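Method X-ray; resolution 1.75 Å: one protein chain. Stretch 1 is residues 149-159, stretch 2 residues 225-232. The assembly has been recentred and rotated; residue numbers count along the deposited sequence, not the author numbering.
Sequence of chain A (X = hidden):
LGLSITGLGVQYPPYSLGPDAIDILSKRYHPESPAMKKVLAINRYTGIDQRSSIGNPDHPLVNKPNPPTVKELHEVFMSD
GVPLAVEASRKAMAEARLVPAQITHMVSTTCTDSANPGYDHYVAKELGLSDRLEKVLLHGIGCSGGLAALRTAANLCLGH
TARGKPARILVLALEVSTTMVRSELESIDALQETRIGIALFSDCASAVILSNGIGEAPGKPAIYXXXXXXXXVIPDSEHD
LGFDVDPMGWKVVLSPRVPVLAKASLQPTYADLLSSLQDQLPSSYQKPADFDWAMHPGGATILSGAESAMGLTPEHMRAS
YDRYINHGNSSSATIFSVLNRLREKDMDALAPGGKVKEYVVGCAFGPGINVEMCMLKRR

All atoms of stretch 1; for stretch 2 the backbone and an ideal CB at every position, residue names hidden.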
# COMPACT_ATOMS: atom_id res chain seq x y z
N ALA A 149 6.01 -5.04 6.53
CA ALA A 149 6.95 -4.58 5.51
C ALA A 149 8.19 -5.48 5.48
O ALA A 149 8.67 -5.82 4.40
CB ALA A 149 7.34 -3.12 5.77
N LEU A 150 8.68 -5.87 6.65
CA LEU A 150 9.84 -6.76 6.73
C LEU A 150 9.58 -8.11 6.04
O LEU A 150 10.43 -8.59 5.29
CB LEU A 150 10.28 -6.98 8.18
CG LEU A 150 11.59 -7.75 8.37
CD1 LEU A 150 12.80 -6.98 7.82
CD2 LEU A 150 11.78 -8.12 9.83
N ARG A 151 8.41 -8.70 6.30
CA ARG A 151 8.05 -9.99 5.73
C ARG A 151 7.86 -9.89 4.22
O ARG A 151 8.28 -10.78 3.45
CB ARG A 151 6.78 -10.52 6.41
CG ARG A 151 6.21 -11.81 5.82
CD ARG A 151 4.98 -12.32 6.60
NE ARG A 151 4.00 -11.27 6.84
CZ ARG A 151 3.20 -10.77 5.90
NH1 ARG A 151 3.25 -11.24 4.66
NH2 ARG A 151 2.34 -9.79 6.21
N THR A 152 7.23 -8.80 3.78
CA THR A 152 7.05 -8.53 2.36
C THR A 152 8.43 -8.39 1.70
O THR A 152 8.67 -9.02 0.67
CB THR A 152 6.20 -7.28 2.12
OG1 THR A 152 4.91 -7.48 2.72
CG2 THR A 152 6.02 -7.03 0.62
N ALA A 153 9.31 -7.60 2.30
CA ALA A 153 10.69 -7.48 1.84
C ALA A 153 11.41 -8.83 1.75
O ALA A 153 12.18 -9.06 0.82
CB ALA A 153 11.48 -6.53 2.72
N ALA A 154 11.17 -9.72 2.72
CA ALA A 154 11.79 -11.05 2.71
C ALA A 154 11.36 -11.84 1.48
O ALA A 154 12.19 -12.43 0.80
CB ALA A 154 11.45 -11.81 3.99
N ASN A 155 10.06 -11.83 1.20
CA ASN A 155 9.53 -12.50 0.01
C ASN A 155 10.12 -11.91 -1.28
O ASN A 155 10.48 -12.65 -2.20
CB ASN A 155 8.00 -12.41 -0.03
CG ASN A 155 7.33 -13.22 1.07
OD1 ASN A 155 7.88 -14.20 1.56
ND2 ASN A 155 6.10 -12.83 1.43
N LEU A 156 10.25 -10.58 -1.32
CA LEU A 156 10.81 -9.89 -2.48
C LEU A 156 12.30 -10.22 -2.66
O LEU A 156 12.75 -10.47 -3.78
CB LEU A 156 10.57 -8.38 -2.37
CG LEU A 156 9.10 -7.92 -2.40
CD1 LEU A 156 9.04 -6.43 -2.11
CD2 LEU A 156 8.44 -8.21 -3.75
N CYS A 157 13.04 -10.23 -1.55
CA CYS A 157 14.44 -10.67 -1.58
C CYS A 157 14.56 -12.06 -2.21
O CYS A 157 15.40 -12.29 -3.08
CB CYS A 157 15.04 -10.71 -0.17
SG CYS A 157 15.63 -9.14 0.45
N LEU A 158 13.71 -12.98 -1.76
CA LEU A 158 13.76 -14.36 -2.26
C LEU A 158 13.36 -14.47 -3.74
O LEU A 158 13.81 -15.38 -4.46
CB LEU A 158 12.94 -15.30 -1.37
CG LEU A 158 13.50 -15.52 0.05
CD1 LEU A 158 12.55 -16.34 0.89
CD2 LEU A 158 14.88 -16.20 0.00
N GLY A 159 12.55 -13.53 -4.21
CA GLY A 159 12.21 -13.44 -5.64
C GLY A 159 13.46 -13.17 -6.47
O GLY A 159 13.65 -13.77 -7.54
N UNK A 225 20.11 -12.02 11.30
CA UNK A 225 19.65 -12.87 10.19
C UNK A 225 18.15 -13.12 10.36
O UNK A 225 17.69 -13.37 11.47
CB UNK A 225 20.42 -14.19 10.14
N UNK A 226 17.40 -13.02 9.27
CA UNK A 226 15.95 -13.27 9.33
C UNK A 226 15.69 -14.73 8.97
O UNK A 226 15.95 -15.15 7.85
CB UNK A 226 15.19 -12.34 8.39
N UNK A 227 15.19 -15.50 9.93
CA UNK A 227 15.09 -16.95 9.76
C UNK A 227 13.70 -17.43 9.35
O UNK A 227 13.56 -18.44 8.66
CB UNK A 227 15.50 -17.64 11.06
N UNK A 228 12.68 -16.73 9.82
CA UNK A 228 11.32 -17.15 9.54
C UNK A 228 10.32 -16.14 10.05
O UNK A 228 10.68 -15.18 10.73
CB UNK A 228 11.04 -18.52 10.16
N UNK A 229 9.07 -16.38 9.71
CA UNK A 229 8.01 -15.44 10.02
C UNK A 229 6.67 -16.14 10.02
O UNK A 229 6.50 -17.17 9.35
CB UNK A 229 8.01 -14.28 9.02
N UNK A 230 5.74 -15.58 10.79
CA UNK A 230 4.35 -16.01 10.81
C UNK A 230 3.45 -14.79 10.72
O UNK A 230 3.74 -13.75 11.30
CB UNK A 230 4.04 -16.82 12.07
N UNK A 231 2.34 -14.95 10.00
CA UNK A 231 1.32 -13.93 9.96
C UNK A 231 -0.06 -14.59 10.05
O UNK A 231 -0.29 -15.62 9.43
CB UNK A 231 1.45 -13.09 8.69
N UNK A 232 -0.94 -14.01 10.86
CA UNK A 232 -2.29 -14.55 11.05
C UNK A 232 -3.26 -13.40 11.18
O UNK A 232 -2.89 -12.33 11.65
CB UNK A 232 -2.36 -15.46 12.28

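Stretch 2 is a strand that crosses the helix of stretch 1 at 124° between their N-to-C directions, with the axes 9.7 Å apart at closest approach. No direct hydrogen bond joins the two, so side-chain packing and one water must make the contact.

Position 225 lies beyond the reach of the helix, which therefore sets no preference there. It is D225, whose carboxylate is hydrogen-bonded elsewhere in the structure.

At position 226 the CA-to-CB bond points toward the helix, yet nothing of stretch 1 lies within 5.5 Å of the ideal CB. The helix offers L150 and the methyl of A154, so a long apolar chain such as leucine, isoleucine, methionine or phenylalanine would suit. The deposited residue is L226, with chi1 t and chi2 p; its CD2 lies 3.7 Å from A154 CB and 4.1 Å from L150 CG.

Positions 227 and 228 are out of reach. The first, with phi/psi of -100/-32, departs from extended geometry and is L227. The second, at -175/173, is fully extended; it is G228, though its angles do not demand glycine.

Position 229 points toward the helix, its ideal CB 4.3 Å from R151 CD. Ahead lie the aliphatic part of R151, the small A154, the amide of N155 and the apolar end of L158. A long side chain is needed to span them: methionine or phenylalanine could cover part of the ground, and an aromatic with a polar atom could also address the amide. W229 does this with chi1 p. R151 CG and A154 CB sit over one face of the indole, 3.8 Å from the centroid of the five-membered ring of W229 and 4.0 Å from that of its six-membered ring, respectively, both as CH-pi contacts. At the ring edge, L158 CD1 lies 4.2 Å from W229 CH2. A water links the polar groups, accepting from W229 NE1 (2.9 Å to the water O) and donating to N155 OD1 (2.7 Å to the water O).

Position 230 points away, leaving its choice to other surroundings; it is E230.

Position 231 again points toward stretch 1, but its ideal CB is already 3.6 Å from R151 NE. A modest side chain, polar or apolar, could pack here, and an acidic one could complement the charge. In N231, CB lies over one face of the R151 guanidinium, 3.6 Å from R151 NE, while the amide finds its hydrogen bonds elsewhere in the structure.

Position 232 is out of reach and is R232.

Stretch 2, residues 225-232: DLLGWENR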
# COMPACT_ATOMS: atom_id res chain seq x y z
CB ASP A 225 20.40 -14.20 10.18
CG ASP A 225 21.89 -14.03 9.97
OD1 ASP A 225 22.29 -13.39 8.97
OD2 ASP A 225 22.67 -14.54 10.80
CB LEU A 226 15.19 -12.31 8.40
CG LEU A 226 13.68 -12.47 8.25
CD1 LEU A 226 12.95 -12.47 9.59
CD2 LEU A 226 13.12 -11.39 7.32
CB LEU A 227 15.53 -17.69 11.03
CG LEU A 227 16.95 -17.41 11.53
CD1 LEU A 227 17.23 -18.22 12.79
CD2 LEU A 227 17.99 -17.70 10.45
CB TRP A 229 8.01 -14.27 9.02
CG TRP A 229 8.06 -14.70 7.59
CD1 TRP A 229 7.01 -15.02 6.79
CD2 TRP A 229 9.24 -14.86 6.78
NE1 TRP A 229 7.45 -15.36 5.53
CE2 TRP A 229 8.82 -15.27 5.50
CE3 TRP A 229 10.61 -14.69 7.03
CZ2 TRP A 229 9.72 -15.53 4.46
CZ3 TRP A 229 11.51 -14.95 5.99
CH2 TRP A 229 11.06 -15.36 4.72
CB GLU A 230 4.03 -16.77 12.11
CG GLU A 230 4.69 -18.13 12.24
CD GLU A 230 4.23 -19.14 11.21
OE1 GLU A 230 3.02 -19.20 10.91
OE2 GLU A 230 5.09 -19.89 10.70
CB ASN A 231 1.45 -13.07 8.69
CG ASN A 231 1.21 -13.86 7.42
OD1 ASN A 231 2.03 -14.69 7.03
ND2 ASN A 231 0.09 -13.60 6.76
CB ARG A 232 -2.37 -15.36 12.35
CG ARG A 232 -1.65 -16.69 12.37
CD ARG A 232 -2.63 -17.87 12.30
NE ARG A 232 -1.92 -19.15 12.17
CZ ARG A 232 -2.46 -20.28 11.68
NH1 ARG A 232 -3.71 -20.30 11.24
NH2 ARG A 232 -1.72 -21.38 11.60
O HOH W 1 6.46 -16.07 2.93
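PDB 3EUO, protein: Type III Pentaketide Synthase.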